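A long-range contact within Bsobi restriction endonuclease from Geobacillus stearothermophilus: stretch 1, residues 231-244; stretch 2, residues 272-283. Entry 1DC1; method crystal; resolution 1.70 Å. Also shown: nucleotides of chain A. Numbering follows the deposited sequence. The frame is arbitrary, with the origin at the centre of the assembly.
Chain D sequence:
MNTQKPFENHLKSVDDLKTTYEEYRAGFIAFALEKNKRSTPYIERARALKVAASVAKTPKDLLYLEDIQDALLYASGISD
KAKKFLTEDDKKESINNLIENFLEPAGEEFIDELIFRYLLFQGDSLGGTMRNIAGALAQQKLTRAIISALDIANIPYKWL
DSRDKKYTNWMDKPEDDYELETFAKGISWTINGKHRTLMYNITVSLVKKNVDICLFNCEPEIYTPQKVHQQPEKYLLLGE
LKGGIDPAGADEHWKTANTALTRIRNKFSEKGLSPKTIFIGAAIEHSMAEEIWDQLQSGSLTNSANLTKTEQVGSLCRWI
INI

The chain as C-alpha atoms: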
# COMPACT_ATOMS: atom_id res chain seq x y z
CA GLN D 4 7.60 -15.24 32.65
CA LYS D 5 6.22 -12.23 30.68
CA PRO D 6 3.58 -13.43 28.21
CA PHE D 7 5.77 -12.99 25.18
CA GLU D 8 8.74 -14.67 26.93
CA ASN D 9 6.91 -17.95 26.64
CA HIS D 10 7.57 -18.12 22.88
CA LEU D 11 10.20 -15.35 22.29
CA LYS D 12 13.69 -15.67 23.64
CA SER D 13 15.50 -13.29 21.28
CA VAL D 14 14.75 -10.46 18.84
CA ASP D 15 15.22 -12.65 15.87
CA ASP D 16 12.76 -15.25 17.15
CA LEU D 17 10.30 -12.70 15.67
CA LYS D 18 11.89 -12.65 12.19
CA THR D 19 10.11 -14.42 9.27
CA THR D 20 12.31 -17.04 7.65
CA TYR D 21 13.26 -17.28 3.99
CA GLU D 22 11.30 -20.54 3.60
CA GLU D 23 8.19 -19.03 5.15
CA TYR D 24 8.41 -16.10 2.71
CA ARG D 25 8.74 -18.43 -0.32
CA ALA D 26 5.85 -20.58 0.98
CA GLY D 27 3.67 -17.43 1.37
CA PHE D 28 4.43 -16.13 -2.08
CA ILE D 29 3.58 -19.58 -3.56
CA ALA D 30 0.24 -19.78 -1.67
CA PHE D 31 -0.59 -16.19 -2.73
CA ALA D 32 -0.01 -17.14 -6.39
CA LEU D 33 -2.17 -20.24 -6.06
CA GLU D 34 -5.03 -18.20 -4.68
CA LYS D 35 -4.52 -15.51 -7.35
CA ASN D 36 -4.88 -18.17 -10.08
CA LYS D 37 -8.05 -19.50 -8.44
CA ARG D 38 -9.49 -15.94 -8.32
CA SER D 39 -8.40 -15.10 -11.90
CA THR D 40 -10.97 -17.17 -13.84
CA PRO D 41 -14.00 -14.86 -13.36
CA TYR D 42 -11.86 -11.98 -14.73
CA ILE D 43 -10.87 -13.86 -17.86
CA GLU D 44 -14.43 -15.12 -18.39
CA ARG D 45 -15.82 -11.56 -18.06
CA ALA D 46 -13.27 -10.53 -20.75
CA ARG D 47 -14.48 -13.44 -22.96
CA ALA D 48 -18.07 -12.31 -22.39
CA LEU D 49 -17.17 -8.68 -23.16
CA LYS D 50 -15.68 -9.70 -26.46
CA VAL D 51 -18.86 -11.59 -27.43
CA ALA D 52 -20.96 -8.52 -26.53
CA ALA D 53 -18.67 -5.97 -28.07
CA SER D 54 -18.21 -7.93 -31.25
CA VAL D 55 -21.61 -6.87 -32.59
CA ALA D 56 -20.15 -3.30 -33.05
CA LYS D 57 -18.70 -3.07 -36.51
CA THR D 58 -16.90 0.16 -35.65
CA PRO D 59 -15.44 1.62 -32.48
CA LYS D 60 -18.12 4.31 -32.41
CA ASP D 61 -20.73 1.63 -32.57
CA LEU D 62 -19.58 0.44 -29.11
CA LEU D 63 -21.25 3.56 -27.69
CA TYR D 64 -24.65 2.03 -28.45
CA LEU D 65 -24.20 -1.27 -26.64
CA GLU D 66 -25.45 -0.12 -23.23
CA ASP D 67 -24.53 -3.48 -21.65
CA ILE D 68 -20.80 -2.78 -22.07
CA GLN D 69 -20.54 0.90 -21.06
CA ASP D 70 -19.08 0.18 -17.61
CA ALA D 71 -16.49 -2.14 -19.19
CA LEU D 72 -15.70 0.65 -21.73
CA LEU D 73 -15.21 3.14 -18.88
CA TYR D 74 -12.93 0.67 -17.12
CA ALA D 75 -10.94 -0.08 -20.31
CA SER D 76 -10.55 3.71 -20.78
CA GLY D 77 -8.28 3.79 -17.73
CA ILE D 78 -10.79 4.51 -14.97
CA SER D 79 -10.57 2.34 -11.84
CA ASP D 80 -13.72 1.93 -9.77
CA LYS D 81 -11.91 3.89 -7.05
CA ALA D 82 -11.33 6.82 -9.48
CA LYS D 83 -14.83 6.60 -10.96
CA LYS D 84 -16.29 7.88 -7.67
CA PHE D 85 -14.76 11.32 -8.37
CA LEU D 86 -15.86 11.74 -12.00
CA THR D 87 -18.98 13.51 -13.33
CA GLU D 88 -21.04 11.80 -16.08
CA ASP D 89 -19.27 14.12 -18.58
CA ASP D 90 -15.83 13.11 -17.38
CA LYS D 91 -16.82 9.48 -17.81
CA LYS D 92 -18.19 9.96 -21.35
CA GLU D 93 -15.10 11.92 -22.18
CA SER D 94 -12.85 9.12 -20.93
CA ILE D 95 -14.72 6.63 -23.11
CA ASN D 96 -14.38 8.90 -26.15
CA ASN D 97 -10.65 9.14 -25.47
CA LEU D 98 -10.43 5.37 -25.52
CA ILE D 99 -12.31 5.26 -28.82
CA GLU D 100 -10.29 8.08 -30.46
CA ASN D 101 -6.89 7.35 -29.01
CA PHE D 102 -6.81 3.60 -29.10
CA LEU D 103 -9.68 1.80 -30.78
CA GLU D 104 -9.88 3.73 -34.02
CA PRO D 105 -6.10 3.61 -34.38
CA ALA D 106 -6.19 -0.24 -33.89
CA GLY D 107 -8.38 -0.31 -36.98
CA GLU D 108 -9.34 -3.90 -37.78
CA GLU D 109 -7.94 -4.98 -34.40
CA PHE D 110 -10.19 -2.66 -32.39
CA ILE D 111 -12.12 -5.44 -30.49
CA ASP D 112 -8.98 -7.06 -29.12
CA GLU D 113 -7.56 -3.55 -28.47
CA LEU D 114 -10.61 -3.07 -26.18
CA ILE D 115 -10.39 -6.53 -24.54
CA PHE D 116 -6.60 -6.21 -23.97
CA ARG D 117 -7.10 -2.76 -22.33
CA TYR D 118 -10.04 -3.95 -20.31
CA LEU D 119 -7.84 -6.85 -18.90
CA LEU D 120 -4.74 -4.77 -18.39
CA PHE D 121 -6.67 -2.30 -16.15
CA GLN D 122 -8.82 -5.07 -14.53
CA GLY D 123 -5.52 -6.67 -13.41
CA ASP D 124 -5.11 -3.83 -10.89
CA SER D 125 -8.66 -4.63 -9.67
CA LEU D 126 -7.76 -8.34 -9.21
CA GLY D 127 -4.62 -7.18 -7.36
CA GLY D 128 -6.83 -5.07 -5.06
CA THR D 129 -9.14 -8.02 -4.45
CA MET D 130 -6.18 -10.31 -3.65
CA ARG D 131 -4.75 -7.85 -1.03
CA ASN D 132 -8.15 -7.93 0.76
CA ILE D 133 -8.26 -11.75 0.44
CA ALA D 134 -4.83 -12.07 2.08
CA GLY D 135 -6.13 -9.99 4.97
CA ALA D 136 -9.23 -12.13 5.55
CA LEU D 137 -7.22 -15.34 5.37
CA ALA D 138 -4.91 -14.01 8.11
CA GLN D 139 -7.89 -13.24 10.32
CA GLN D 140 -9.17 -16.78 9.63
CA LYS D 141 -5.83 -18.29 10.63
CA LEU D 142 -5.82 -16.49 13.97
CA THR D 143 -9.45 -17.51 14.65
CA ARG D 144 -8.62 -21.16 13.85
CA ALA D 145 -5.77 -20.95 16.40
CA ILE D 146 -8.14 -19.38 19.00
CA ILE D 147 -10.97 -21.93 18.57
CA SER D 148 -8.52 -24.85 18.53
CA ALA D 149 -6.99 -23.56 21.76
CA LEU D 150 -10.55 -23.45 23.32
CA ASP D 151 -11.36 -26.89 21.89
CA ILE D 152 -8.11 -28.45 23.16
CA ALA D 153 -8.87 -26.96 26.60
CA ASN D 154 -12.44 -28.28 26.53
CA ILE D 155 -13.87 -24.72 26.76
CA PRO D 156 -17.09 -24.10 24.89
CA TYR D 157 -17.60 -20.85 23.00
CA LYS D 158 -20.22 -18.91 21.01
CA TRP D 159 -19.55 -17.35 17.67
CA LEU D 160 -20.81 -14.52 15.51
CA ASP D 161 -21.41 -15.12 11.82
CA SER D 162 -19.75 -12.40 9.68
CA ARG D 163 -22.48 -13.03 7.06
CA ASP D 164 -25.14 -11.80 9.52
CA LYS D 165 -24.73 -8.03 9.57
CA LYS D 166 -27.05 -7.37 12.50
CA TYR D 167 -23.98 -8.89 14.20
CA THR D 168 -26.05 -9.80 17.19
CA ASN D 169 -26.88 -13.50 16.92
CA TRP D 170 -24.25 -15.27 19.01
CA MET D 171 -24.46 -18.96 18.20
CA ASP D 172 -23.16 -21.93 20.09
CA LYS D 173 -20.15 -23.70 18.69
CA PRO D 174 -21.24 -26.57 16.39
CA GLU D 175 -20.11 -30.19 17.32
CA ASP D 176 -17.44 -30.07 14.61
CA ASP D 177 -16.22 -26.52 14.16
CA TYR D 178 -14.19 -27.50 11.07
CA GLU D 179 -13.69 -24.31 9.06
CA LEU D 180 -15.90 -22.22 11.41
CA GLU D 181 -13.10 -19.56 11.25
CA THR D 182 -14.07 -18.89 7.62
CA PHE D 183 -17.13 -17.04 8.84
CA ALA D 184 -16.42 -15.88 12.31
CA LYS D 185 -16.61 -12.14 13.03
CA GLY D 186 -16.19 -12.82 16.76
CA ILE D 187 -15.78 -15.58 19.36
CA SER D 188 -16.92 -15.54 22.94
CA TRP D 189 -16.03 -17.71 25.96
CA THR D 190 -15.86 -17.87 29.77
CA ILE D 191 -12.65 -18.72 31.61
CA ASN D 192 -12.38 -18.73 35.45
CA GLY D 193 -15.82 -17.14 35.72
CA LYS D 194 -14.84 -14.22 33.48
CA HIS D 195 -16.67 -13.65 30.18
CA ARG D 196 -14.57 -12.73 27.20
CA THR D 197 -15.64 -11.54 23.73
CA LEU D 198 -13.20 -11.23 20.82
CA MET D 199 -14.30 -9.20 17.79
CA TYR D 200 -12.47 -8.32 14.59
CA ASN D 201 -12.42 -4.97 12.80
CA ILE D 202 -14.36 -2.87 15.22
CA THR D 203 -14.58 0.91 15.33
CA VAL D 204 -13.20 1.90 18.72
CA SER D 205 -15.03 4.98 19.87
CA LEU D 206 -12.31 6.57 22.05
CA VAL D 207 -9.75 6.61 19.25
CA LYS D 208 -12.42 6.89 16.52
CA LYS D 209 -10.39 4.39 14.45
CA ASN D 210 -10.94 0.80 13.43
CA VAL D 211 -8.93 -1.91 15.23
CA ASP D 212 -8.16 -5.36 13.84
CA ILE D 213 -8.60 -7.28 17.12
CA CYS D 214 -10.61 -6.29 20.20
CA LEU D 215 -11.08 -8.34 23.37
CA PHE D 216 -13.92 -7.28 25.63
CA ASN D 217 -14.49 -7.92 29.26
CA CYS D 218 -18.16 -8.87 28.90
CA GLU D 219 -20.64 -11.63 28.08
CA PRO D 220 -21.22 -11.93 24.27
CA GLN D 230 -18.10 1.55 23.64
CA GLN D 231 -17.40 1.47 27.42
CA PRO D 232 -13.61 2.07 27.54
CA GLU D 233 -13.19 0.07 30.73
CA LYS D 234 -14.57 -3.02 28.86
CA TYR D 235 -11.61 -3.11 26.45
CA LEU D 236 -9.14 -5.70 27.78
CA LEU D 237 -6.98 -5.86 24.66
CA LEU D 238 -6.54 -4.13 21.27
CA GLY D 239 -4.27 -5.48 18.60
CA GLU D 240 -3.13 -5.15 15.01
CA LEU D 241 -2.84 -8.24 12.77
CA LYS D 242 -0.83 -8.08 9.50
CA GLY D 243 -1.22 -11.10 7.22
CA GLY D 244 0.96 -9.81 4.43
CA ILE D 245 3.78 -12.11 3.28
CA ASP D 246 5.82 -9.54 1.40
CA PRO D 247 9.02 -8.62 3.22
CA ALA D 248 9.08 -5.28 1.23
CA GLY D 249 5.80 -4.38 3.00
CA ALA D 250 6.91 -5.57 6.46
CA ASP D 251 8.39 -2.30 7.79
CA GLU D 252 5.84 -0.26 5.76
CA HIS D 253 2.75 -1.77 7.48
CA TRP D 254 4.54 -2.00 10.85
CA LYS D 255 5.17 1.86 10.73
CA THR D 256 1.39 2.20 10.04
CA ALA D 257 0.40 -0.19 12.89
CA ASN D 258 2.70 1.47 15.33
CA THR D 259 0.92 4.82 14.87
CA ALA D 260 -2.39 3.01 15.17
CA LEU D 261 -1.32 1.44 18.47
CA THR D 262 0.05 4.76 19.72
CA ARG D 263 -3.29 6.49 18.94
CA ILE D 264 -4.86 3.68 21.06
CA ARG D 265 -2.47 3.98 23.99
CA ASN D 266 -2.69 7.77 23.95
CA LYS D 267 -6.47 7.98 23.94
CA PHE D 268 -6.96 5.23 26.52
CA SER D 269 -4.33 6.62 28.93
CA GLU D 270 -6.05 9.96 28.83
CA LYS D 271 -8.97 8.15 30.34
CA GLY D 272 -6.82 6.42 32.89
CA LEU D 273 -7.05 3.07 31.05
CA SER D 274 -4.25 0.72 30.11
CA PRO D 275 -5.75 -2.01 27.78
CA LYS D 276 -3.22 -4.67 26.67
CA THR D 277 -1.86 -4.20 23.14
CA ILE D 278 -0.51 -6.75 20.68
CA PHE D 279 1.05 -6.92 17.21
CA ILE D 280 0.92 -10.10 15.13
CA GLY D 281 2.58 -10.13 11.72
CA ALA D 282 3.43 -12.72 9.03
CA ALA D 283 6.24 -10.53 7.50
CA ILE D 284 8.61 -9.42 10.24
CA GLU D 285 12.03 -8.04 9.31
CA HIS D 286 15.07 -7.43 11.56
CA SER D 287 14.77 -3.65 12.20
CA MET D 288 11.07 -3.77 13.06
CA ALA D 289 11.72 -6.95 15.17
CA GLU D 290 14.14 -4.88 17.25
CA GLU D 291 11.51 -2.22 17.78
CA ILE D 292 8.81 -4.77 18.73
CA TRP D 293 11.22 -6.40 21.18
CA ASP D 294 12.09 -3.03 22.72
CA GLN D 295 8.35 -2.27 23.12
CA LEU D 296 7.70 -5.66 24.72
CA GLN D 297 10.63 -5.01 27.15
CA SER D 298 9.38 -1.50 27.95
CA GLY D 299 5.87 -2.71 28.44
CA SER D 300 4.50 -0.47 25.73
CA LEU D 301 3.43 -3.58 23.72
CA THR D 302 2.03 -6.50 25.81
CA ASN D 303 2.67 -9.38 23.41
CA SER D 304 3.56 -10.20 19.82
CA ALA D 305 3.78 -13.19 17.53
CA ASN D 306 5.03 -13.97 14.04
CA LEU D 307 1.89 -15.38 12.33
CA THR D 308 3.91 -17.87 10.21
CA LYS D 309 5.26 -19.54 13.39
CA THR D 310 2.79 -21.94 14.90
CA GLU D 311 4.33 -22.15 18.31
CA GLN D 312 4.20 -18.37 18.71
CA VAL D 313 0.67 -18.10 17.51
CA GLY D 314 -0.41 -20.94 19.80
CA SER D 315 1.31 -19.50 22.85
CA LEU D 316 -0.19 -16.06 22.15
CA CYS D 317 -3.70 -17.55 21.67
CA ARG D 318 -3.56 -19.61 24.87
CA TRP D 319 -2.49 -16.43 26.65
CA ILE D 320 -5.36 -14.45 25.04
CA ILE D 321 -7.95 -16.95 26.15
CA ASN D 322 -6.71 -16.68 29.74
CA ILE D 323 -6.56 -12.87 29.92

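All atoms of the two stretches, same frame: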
# COMPACT_ATOMS: atom_id res chain seq x y z
N GLN D 231 -17.84 1.15 26.06
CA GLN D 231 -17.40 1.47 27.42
C GLN D 231 -15.91 1.17 27.48
O GLN D 231 -15.50 0.02 27.53
CB GLN D 231 -18.10 0.61 28.47
CG GLN D 231 -19.62 0.75 28.54
CD GLN D 231 -20.33 -0.48 29.14
OE1 GLN D 231 -19.68 -1.49 29.48
NE2 GLN D 231 -21.65 -0.40 29.28
N PRO D 232 -15.07 2.21 27.49
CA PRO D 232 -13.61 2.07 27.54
C PRO D 232 -13.05 1.10 28.55
O PRO D 232 -12.05 0.46 28.29
CB PRO D 232 -13.11 3.50 27.76
CG PRO D 232 -14.34 4.27 28.18
CD PRO D 232 -15.46 3.64 27.46
N GLU D 233 -13.68 0.99 29.71
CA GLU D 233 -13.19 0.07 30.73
C GLU D 233 -13.40 -1.41 30.32
O GLU D 233 -12.78 -2.31 30.93
CB GLU D 233 -13.90 0.31 32.07
CG GLU D 233 -14.65 1.59 32.15
CD GLU D 233 -15.91 1.54 31.34
OE1 GLU D 233 -16.74 0.63 31.59
OE2 GLU D 233 -16.07 2.42 30.46
N LYS D 234 -14.25 -1.65 29.32
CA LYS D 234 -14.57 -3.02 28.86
C LYS D 234 -13.55 -3.57 27.90
O LYS D 234 -13.58 -4.74 27.59
CB LYS D 234 -15.93 -3.06 28.16
CG LYS D 234 -17.08 -2.81 29.08
CD LYS D 234 -16.74 -3.28 30.48
CE LYS D 234 -18.00 -3.65 31.27
NZ LYS D 234 -17.68 -3.82 32.73
N TYR D 235 -12.68 -2.69 27.39
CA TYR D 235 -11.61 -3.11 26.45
C TYR D 235 -10.40 -3.68 27.18
O TYR D 235 -9.59 -2.93 27.78
CB TYR D 235 -11.15 -1.93 25.60
CG TYR D 235 -12.18 -1.47 24.60
CD1 TYR D 235 -13.15 -0.53 24.95
CD2 TYR D 235 -12.15 -1.93 23.29
CE1 TYR D 235 -14.05 -0.07 24.02
CE2 TYR D 235 -13.07 -1.46 22.33
CZ TYR D 235 -14.01 -0.54 22.69
OH TYR D 235 -14.91 -0.09 21.75
N LEU D 236 -10.27 -5.01 27.13
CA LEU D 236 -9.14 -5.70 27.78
C LEU D 236 -7.89 -5.68 26.90
O LEU D 236 -6.79 -5.54 27.40
CB LEU D 236 -9.45 -7.18 28.07
CG LEU D 236 -10.51 -7.49 29.14
CD1 LEU D 236 -10.80 -8.96 29.18
CD2 LEU D 236 -10.01 -7.00 30.51
N LEU D 237 -8.09 -5.81 25.59
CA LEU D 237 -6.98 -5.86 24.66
C LEU D 237 -7.35 -5.31 23.30
O LEU D 237 -8.49 -5.48 22.88
CB LEU D 237 -6.49 -7.32 24.52
CG LEU D 237 -5.42 -7.73 23.47
CD1 LEU D 237 -4.68 -8.92 24.00
CD2 LEU D 237 -6.07 -8.05 22.10
N LEU D 238 -6.39 -4.64 22.64
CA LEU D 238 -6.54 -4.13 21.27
C LEU D 238 -5.28 -4.55 20.53
O LEU D 238 -4.18 -4.50 21.08
CB LEU D 238 -6.74 -2.61 21.24
CG LEU D 238 -7.94 -2.22 22.12
CD1 LEU D 238 -7.46 -1.53 23.38
CD2 LEU D 238 -8.86 -1.35 21.37
N GLY D 239 -5.44 -5.03 19.31
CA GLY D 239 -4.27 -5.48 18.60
C GLY D 239 -4.37 -5.32 17.10
O GLY D 239 -5.47 -5.21 16.56
N GLU D 240 -3.22 -5.29 16.46
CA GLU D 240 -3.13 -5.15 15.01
C GLU D 240 -2.66 -6.51 14.50
O GLU D 240 -1.86 -7.17 15.14
CB GLU D 240 -2.11 -4.07 14.61
CG GLU D 240 -2.67 -2.70 14.10
CD GLU D 240 -4.08 -2.30 14.63
OE1 GLU D 240 -5.08 -2.94 14.22
OE2 GLU D 240 -4.20 -1.32 15.42
N LEU D 241 -3.18 -6.93 13.35
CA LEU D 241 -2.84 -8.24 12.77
C LEU D 241 -2.53 -8.01 11.30
O LEU D 241 -3.40 -7.58 10.57
CB LEU D 241 -4.05 -9.20 12.91
CG LEU D 241 -4.11 -10.55 12.15
CD1 LEU D 241 -2.94 -11.43 12.56
CD2 LEU D 241 -5.44 -11.28 12.46
N LYS D 242 -1.28 -8.27 10.89
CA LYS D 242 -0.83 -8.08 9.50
C LYS D 242 -0.55 -9.44 8.86
O LYS D 242 0.36 -10.16 9.28
CB LYS D 242 0.42 -7.22 9.48
CG LYS D 242 0.34 -6.09 10.50
CD LYS D 242 0.18 -4.76 9.86
CE LYS D 242 -1.07 -4.67 9.10
NZ LYS D 242 -2.08 -3.97 9.94
N GLY D 243 -1.37 -9.81 7.87
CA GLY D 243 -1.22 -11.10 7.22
C GLY D 243 -0.40 -11.05 5.95
O GLY D 243 -0.29 -12.04 5.25
N GLY D 244 0.16 -9.89 5.63
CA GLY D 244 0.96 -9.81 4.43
C GLY D 244 2.19 -10.69 4.49
O GLY D 244 2.81 -10.88 5.55
N GLY D 272 -7.23 7.24 31.78
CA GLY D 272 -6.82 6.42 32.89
C GLY D 272 -6.90 4.89 32.63
O GLY D 272 -6.87 4.06 33.58
N LEU D 273 -6.98 4.48 31.36
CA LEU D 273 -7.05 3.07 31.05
C LEU D 273 -5.77 2.55 30.41
O LEU D 273 -5.07 3.24 29.68
CB LEU D 273 -8.23 2.81 30.15
CG LEU D 273 -9.52 3.25 30.80
CD1 LEU D 273 -10.65 3.26 29.83
CD2 LEU D 273 -9.76 2.30 31.92
N SER D 274 -5.42 1.32 30.73
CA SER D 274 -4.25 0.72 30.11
C SER D 274 -4.60 -0.65 29.46
O SER D 274 -4.11 -1.68 29.94
CB SER D 274 -3.11 0.49 31.12
OG SER D 274 -2.63 1.68 31.67
N PRO D 275 -5.44 -0.70 28.38
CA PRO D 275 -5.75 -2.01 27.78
C PRO D 275 -4.43 -2.67 27.29
O PRO D 275 -3.41 -1.97 27.04
CB PRO D 275 -6.66 -1.66 26.60
CG PRO D 275 -6.35 -0.23 26.28
CD PRO D 275 -6.10 0.40 27.65
N LYS D 276 -4.42 -3.99 27.18
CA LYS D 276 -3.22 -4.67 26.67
C LYS D 276 -3.16 -4.39 25.17
O LYS D 276 -4.20 -4.12 24.56
CB LYS D 276 -3.29 -6.19 26.87
CG LYS D 276 -3.28 -6.65 28.32
CD LYS D 276 -3.53 -8.14 28.37
CE LYS D 276 -3.55 -8.67 29.78
NZ LYS D 276 -3.55 -7.59 30.79
N THR D 277 -1.98 -4.42 24.59
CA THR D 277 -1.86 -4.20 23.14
C THR D 277 -0.98 -5.28 22.54
O THR D 277 -0.04 -5.76 23.17
CB THR D 277 -1.26 -2.81 22.77
OG1 THR D 277 0.02 -2.68 23.38
CG2 THR D 277 -2.22 -1.64 23.18
N ILE D 278 -1.31 -5.72 21.33
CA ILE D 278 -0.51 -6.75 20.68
C ILE D 278 -0.32 -6.44 19.19
O ILE D 278 -1.08 -5.69 18.59
CB ILE D 278 -1.14 -8.24 20.83
CG1 ILE D 278 -2.45 -8.37 20.02
CG2 ILE D 278 -1.36 -8.60 22.30
CD1 ILE D 278 -3.06 -9.79 20.07
N PHE D 279 0.74 -7.01 18.63
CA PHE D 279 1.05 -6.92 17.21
C PHE D 279 1.38 -8.32 16.73
O PHE D 279 2.26 -8.99 17.29
CB PHE D 279 2.26 -6.04 16.93
CG PHE D 279 2.58 -5.98 15.47
CD1 PHE D 279 1.85 -5.15 14.61
CD2 PHE D 279 3.54 -6.83 14.91
CE1 PHE D 279 2.06 -5.16 13.23
CE2 PHE D 279 3.76 -6.85 13.50
CZ PHE D 279 3.02 -6.01 12.67
N ILE D 280 0.67 -8.78 15.70
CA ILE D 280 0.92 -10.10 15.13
C ILE D 280 1.18 -9.84 13.65
O ILE D 280 0.40 -9.18 13.00
CB ILE D 280 -0.32 -11.03 15.26
CG1 ILE D 280 -0.70 -11.18 16.73
CG2 ILE D 280 -0.08 -12.38 14.57
CD1 ILE D 280 -2.11 -11.78 16.94
N GLY D 281 2.28 -10.36 13.12
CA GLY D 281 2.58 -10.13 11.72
C GLY D 281 3.18 -11.35 11.03
O GLY D 281 3.96 -12.05 11.65
N ALA D 282 2.83 -11.60 9.77
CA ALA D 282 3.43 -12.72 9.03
C ALA D 282 4.80 -12.32 8.41
O ALA D 282 5.68 -13.18 8.24
CB ALA D 282 2.43 -13.24 7.93
N ALA D 283 4.98 -11.04 8.08
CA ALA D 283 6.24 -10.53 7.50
C ALA D 283 6.91 -9.63 8.54
O ALA D 283 6.51 -8.48 8.75
CB ALA D 283 5.94 -9.75 6.25
P DC A 7 -3.33 -7.21 5.81
OP1 DC A 7 -3.11 -8.59 6.26
OP2 DC A 7 -2.83 -6.07 6.63
O5' DC A 7 -2.69 -7.03 4.37
C5' DC A 7 -2.99 -7.95 3.29
C4' DC A 7 -2.25 -7.55 2.04
O4' DC A 7 -2.64 -6.22 1.57
C3' DC A 7 -0.72 -7.53 2.18
O3' DC A 7 -0.14 -8.06 1.01
C2' DC A 7 -0.38 -6.06 2.18
C1' DC A 7 -1.47 -5.45 1.32
N1 DC A 7 -1.73 -4.04 1.67
C2 DC A 7 -1.70 -3.06 0.64
O2 DC A 7 -1.69 -3.43 -0.56
N3 DC A 7 -1.72 -1.74 0.98
C4 DC A 7 -1.85 -1.38 2.27
N4 DC A 7 -1.84 -0.08 2.57
C5 DC A 7 -1.99 -2.36 3.32
C6 DC A 7 -1.92 -3.66 2.98
P DG A 8 1.23 -8.90 1.04
OP1 DG A 8 0.91 -10.30 1.21
OP2 DG A 8 2.25 -8.27 1.89
O5' DG A 8 1.69 -8.78 -0.49
C5' DG A 8 0.76 -9.09 -1.59
C4' DG A 8 1.04 -8.17 -2.76
O4' DG A 8 0.77 -6.81 -2.34
C3' DG A 8 2.51 -8.20 -3.22
O3' DG A 8 2.60 -7.89 -4.63
C2' DG A 8 3.10 -7.00 -2.49
C1' DG A 8 1.92 -6.01 -2.50
N9 DG A 8 1.95 -4.99 -1.45
C8 DG A 8 2.27 -5.20 -0.12
N7 DG A 8 2.28 -4.10 0.58
C5 DG A 8 1.92 -3.10 -0.32
C6 DG A 8 1.80 -1.66 -0.14
O6 DG A 8 1.98 -1.00 0.87
N1 DG A 8 1.43 -1.02 -1.32
C2 DG A 8 1.22 -1.65 -2.54
N2 DG A 8 0.86 -0.88 -3.57
N3 DG A 8 1.36 -2.97 -2.72
C4 DG A 8 1.70 -3.63 -1.58
O HOH W 1 2.68 -9.11 7.52

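Strands 235-242 and 276-281 lie side by side as parallel neighbours in a sheet, their N-to-C directions 22° apart and their axes 4.7 Å apart at closest. Seven backbone hydrogen bonds join them in the alternating pattern of parallel strands, in which Leu238, Glu240 and Lys242 of one strand and Lys276, Ile278 and Ile280 of the other use both N and O, while Leu236 gives only its O and Ala282, just past the second strand, only its N. Lys276 N donates to Leu236 O (2.8 Å), and Leu238 N to Lys276 O (3.0 Å). Ile278 N then reaches Leu238 O (3.1 Å), Glu240 N reaches Ile278 O (3.0 Å), and Ile280 N reaches Glu240 O (3.1 Å). Lys242 N to Ile280 O (2.8 Å, 171°) is the straightest of the set, and Ala282 N to Lys242 O (2.9 Å) closes it. Five of these carbonyls also receive CA-H...O contacts, such as Thr277 CA to Leu238 O at 3.1 Å.

Beyond the ladder, water takes over: it accepts from Ala283 N (3.1 Å), donates to Gly244 O (2.7 Å) and donates weakly to Lys242 O (3.1 Å). Gly243 N turns instead to the DNA, donating to OP1 of DC7 (2.7 Å); a CB on Gly244 would clash with OP2 of DG8.

On one sheet face Leu237 CD1 meets Ile278 CG2 (3.7 Å) and Leu241 CD1 meets Ile280 CG2 (3.6 Å). Gly239 lies between these leucines, where a CB would collide with Ile278 CG1. On the other face, Lys242 CG lies 3.4 Å from Phe279 CE1, a contact of aliphatic chain with aromatic ring, while Lys242 NZ and Glu240 OE1 find hydrogen bonds elsewhere in the structure. Leu238 CD1 packs on Pro275 CB (3.3 Å). Before the strands, Leu273 CD1 touches Pro232 CB (3.2 Å), extending the apolar contact past the hydrogen-bonded region.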